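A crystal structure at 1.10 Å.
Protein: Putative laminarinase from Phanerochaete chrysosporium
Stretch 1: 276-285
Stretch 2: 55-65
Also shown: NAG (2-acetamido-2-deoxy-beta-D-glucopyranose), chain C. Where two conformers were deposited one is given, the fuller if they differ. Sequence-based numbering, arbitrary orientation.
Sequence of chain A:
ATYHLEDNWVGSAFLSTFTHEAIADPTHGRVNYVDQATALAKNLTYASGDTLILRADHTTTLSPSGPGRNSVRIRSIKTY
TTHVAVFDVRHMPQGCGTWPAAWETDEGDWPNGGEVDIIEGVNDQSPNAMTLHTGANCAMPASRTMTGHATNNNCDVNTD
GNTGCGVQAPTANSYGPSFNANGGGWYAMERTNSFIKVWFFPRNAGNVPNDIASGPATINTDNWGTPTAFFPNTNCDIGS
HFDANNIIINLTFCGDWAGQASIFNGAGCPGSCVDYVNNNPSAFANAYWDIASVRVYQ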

# COMPACT_ATOMS: atom_id res chain seq x y z
N TYR A 276 10.20 13.83 16.07
CA TYR A 276 8.77 14.06 15.97
C TYR A 276 8.00 12.79 16.34
O TYR A 276 7.07 12.83 17.14
CB TYR A 276 8.40 14.53 14.56
CG TYR A 276 6.95 14.94 14.45
CD1 TYR A 276 6.56 16.24 14.76
CD2 TYR A 276 5.97 14.01 14.08
CE1 TYR A 276 5.23 16.63 14.68
CE2 TYR A 276 4.63 14.40 14.01
CZ TYR A 276 4.27 15.69 14.31
OH TYR A 276 2.94 16.06 14.22
N VAL A 277 8.42 11.68 15.75
CA VAL A 277 7.78 10.40 16.02
C VAL A 277 7.96 9.97 17.48
O VAL A 277 7.03 9.44 18.09
CB VAL A 277 8.29 9.33 15.03
CG1 VAL A 277 7.85 7.91 15.45
CG2 VAL A 277 7.79 9.65 13.62
N ASN A 278 9.13 10.23 18.07
CA ASN A 278 9.35 9.87 19.47
C ASN A 278 8.41 10.64 20.40
O ASN A 278 7.85 10.09 21.35
CB ASN A 278 10.78 10.21 19.92
CG ASN A 278 11.82 9.25 19.38
OD1 ASN A 278 11.50 8.19 18.84
ND2 ASN A 278 13.10 9.62 19.53
N ASN A 279 8.26 11.93 20.14
CA ASN A 279 7.78 12.86 21.16
C ASN A 279 6.34 13.32 21.03
O ASN A 279 5.84 14.01 21.92
CB ASN A 279 8.77 14.02 21.30
CG ASN A 279 10.11 13.52 21.81
OD1 ASN A 279 11.16 13.77 21.22
ND2 ASN A 279 10.07 12.79 22.92
N ASN A 280 5.66 12.88 19.97
CA ASN A 280 4.30 13.34 19.72
C ASN A 280 3.29 12.20 19.55
O ASN A 280 2.66 12.10 18.50
CB ASN A 280 4.28 14.26 18.50
CG ASN A 280 5.14 15.49 18.70
OD1 ASN A 280 4.70 16.47 19.33
ND2 ASN A 280 6.37 15.44 18.23
N PRO A 281 3.12 11.34 20.57
CA PRO A 281 2.21 10.21 20.40
C PRO A 281 0.82 10.62 19.94
O PRO A 281 0.25 9.94 19.09
CB PRO A 281 2.15 9.58 21.80
CG PRO A 281 2.72 10.66 22.76
CD PRO A 281 3.73 11.36 21.92
N SER A 282 0.28 11.70 20.50
CA SER A 282 -1.08 12.10 20.17
C SER A 282 -1.24 12.44 18.69
O SER A 282 -2.33 12.26 18.13
CB SER A 282 -1.54 13.27 21.05
OG SER A 282 -1.65 12.83 22.39
N ALA A 283 -0.16 12.89 18.06
CA ALA A 283 -0.17 13.24 16.64
C ALA A 283 -0.37 12.02 15.74
O ALA A 283 -0.52 12.17 14.53
CB ALA A 283 1.12 13.96 16.26
N PHE A 284 -0.36 10.82 16.33
CA PHE A 284 -0.55 9.58 15.59
C PHE A 284 -1.89 8.93 15.86
O PHE A 284 -2.12 7.80 15.42
CB PHE A 284 0.64 8.64 15.83
CG PHE A 284 1.91 9.24 15.34
CD1 PHE A 284 2.80 9.83 16.23
CD2 PHE A 284 2.15 9.37 13.99
CE1 PHE A 284 3.94 10.47 15.76
CE2 PHE A 284 3.29 9.99 13.51
CZ PHE A 284 4.17 10.55 14.41
N ALA A 285 -2.81 9.64 16.51
CA ALA A 285 -4.16 9.11 16.72
C ALA A 285 -4.86 8.80 15.39
O ALA A 285 -5.67 7.87 15.32
CB ALA A 285 -4.99 10.06 17.57
C1 NAG C . -9.55 -0.80 20.35
C2 NAG C . -10.46 -0.18 21.43
C3 NAG C . -11.84 0.18 20.88
C4 NAG C . -11.77 0.88 19.53
C5 NAG C . -10.91 0.05 18.58
C6 NAG C . -10.85 0.68 17.18
C7 NAG C . -10.44 -0.89 23.82
C8 NAG C . -10.79 -2.03 24.73
N2 NAG C . -10.63 -1.13 22.52
O3 NAG C . -12.55 1.00 21.80
O4 NAG C . -13.08 1.01 19.01
O5 NAG C . -9.61 -0.04 19.15
O6 NAG C . -10.23 1.95 17.21
O7 NAG C . -10.03 0.17 24.28
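Stretch 2, residues 55-65: RADHTTTLSPS

A single direct hydrogen bond joins these two stretches, although 566 Å² is buried between them; three waters carry much of the remaining polar pairing. The bond runs from L62 N to N278 O, 3.0 Å and nearly straight at 166°, and it uses a carbonyl near the end of the helix, where the following residues no longer offer an amide to every oxygen.

Stretch 2 has no regular helix or strand over the contact. It runs antiparallel to stretch 1 as an irregular strip: A56 lies by F284, H58 by P281, T61 by N279 and L62 by N278, with CA atoms 4.3 Å apart at P281 and H58 and 4.7 Å at N278 and L62. L62 points toward the helix end, and its CD1 comes within 3.4 Å of N278 OD1, while N278 ND2 reaches 3.7 Å from P64 CA.

After N280 leaves helical geometry, P281 opens a short 3-10 segment and points toward the strip. Its CB packs 3.4 Å from T60 O and its CG 3.7 Å from T61 OG1, so the ring fits against a bend. D57 holds that bend: its OD1 accepts from T59 N at 2.9 Å and T60 N at 2.8 Å, and its OD2 from T60 OG1 at 2.7 Å. Where P281 O meets H58, the contact is through carbon, with H58 CA 3.2 Å from P281 O.

Further along, F284 CB rests 4.3 Å from A56 CB, and H58 CB lies 3.6 Å from A285 N. Water bridges polar atoms that do not meet directly: one donates to both A56 O and F284 O, another links H58 O to S282 OG, and a third joins N279 O to T61 OG1. The pattern here is one direct backbone bond, a proline against a braced turn, small apolar contacts, and three bridging waters.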

# COMPACT_ATOMS: atom_id res chain seq x y z
N ARG A 55 -3.13 0.17 13.35
CA ARG A 55 -2.77 1.51 13.83
C ARG A 55 -1.40 1.58 14.49
O ARG A 55 -0.85 0.57 14.92
CB ARG A 55 -3.84 2.04 14.81
CG ARG A 55 -4.05 1.15 16.04
CD ARG A 55 -4.67 1.85 17.25
NE ARG A 55 -6.01 2.39 17.01
CZ ARG A 55 -7.17 1.74 17.17
NH1 ARG A 55 -8.27 2.43 16.93
NH2 ARG A 55 -7.27 0.44 17.53
N ALA A 56 -0.88 2.80 14.56
CA ALA A 56 0.28 3.15 15.37
C ALA A 56 -0.08 3.32 16.82
O ALA A 56 -1.19 3.74 17.15
CB ALA A 56 0.83 4.46 14.87
N ASP A 57 0.87 3.05 17.70
CA ASP A 57 0.79 3.50 19.08
C ASP A 57 0.64 5.03 19.09
O ASP A 57 1.44 5.75 18.46
CB ASP A 57 2.07 3.03 19.78
CG ASP A 57 2.23 3.57 21.21
OD1 ASP A 57 1.97 4.77 21.44
OD2 ASP A 57 2.68 2.77 22.07
N HIS A 58 -0.38 5.50 19.80
CA HIS A 58 -0.61 6.94 19.89
C HIS A 58 -0.64 7.44 21.34
O HIS A 58 -1.22 8.49 21.62
CB HIS A 58 -1.87 7.36 19.12
CG HIS A 58 -3.13 6.84 19.72
ND1 HIS A 58 -3.66 5.60 19.43
CD2 HIS A 58 -3.98 7.42 20.59
CE1 HIS A 58 -4.78 5.43 20.11
NE2 HIS A 58 -5.00 6.52 20.83
N THR A 59 0.00 6.68 22.23
CA THR A 59 -0.00 7.00 23.66
C THR A 59 1.38 7.08 24.29
O THR A 59 1.55 7.78 25.28
CB THR A 59 -0.85 5.98 24.46
OG1 THR A 59 -0.40 4.66 24.16
CG2 THR A 59 -2.34 6.10 24.12
N THR A 60 2.36 6.35 23.77
CA THR A 60 3.68 6.25 24.38
C THR A 60 4.60 7.33 23.85
O THR A 60 4.69 7.52 22.63
CB THR A 60 4.33 4.89 24.05
OG1 THR A 60 3.42 3.84 24.38
CG2 THR A 60 5.63 4.68 24.82
N THR A 61 5.27 8.02 24.77
CA THR A 61 6.39 8.88 24.41
C THR A 61 7.64 8.00 24.43
O THR A 61 7.96 7.38 25.45
CB THR A 61 6.53 10.06 25.40
OG1 THR A 61 5.34 10.85 25.33
CG2 THR A 61 7.74 10.92 25.06
N LEU A 62 8.34 7.92 23.29
CA LEU A 62 9.41 6.94 23.17
C LEU A 62 10.72 7.37 23.79
O LEU A 62 11.16 8.51 23.62
CB LEU A 62 9.69 6.63 21.70
CG LEU A 62 8.50 6.27 20.81
CD1 LEU A 62 8.99 5.91 19.42
CD2 LEU A 62 7.72 5.10 21.42
N SER A 63 11.39 6.42 24.43
CA SER A 63 12.79 6.61 24.80
C SER A 63 13.59 6.72 23.51
O SER A 63 13.50 5.84 22.65
CB SER A 63 13.31 5.44 25.62
OG SER A 63 14.72 5.57 25.76
N PRO A 64 14.38 7.79 23.36
CA PRO A 64 15.18 7.90 22.13
C PRO A 64 16.14 6.73 21.94
O PRO A 64 16.49 6.39 20.80
CB PRO A 64 15.94 9.22 22.32
CG PRO A 64 15.14 9.98 23.36
CD PRO A 64 14.59 8.94 24.26
N SER A 65 16.57 6.14 23.05
CA SER A 65 17.49 5.01 23.03
C SER A 65 16.78 3.68 22.73
O SER A 65 17.43 2.73 22.29
CB SER A 65 18.28 4.94 24.34
OG SER A 65 18.95 6.18 24.59
O HOH W 1 -3.15 5.28 16.08
O HOH W 2 -2.04 10.38 23.40
O HOH W 3 5.29 13.46 24.57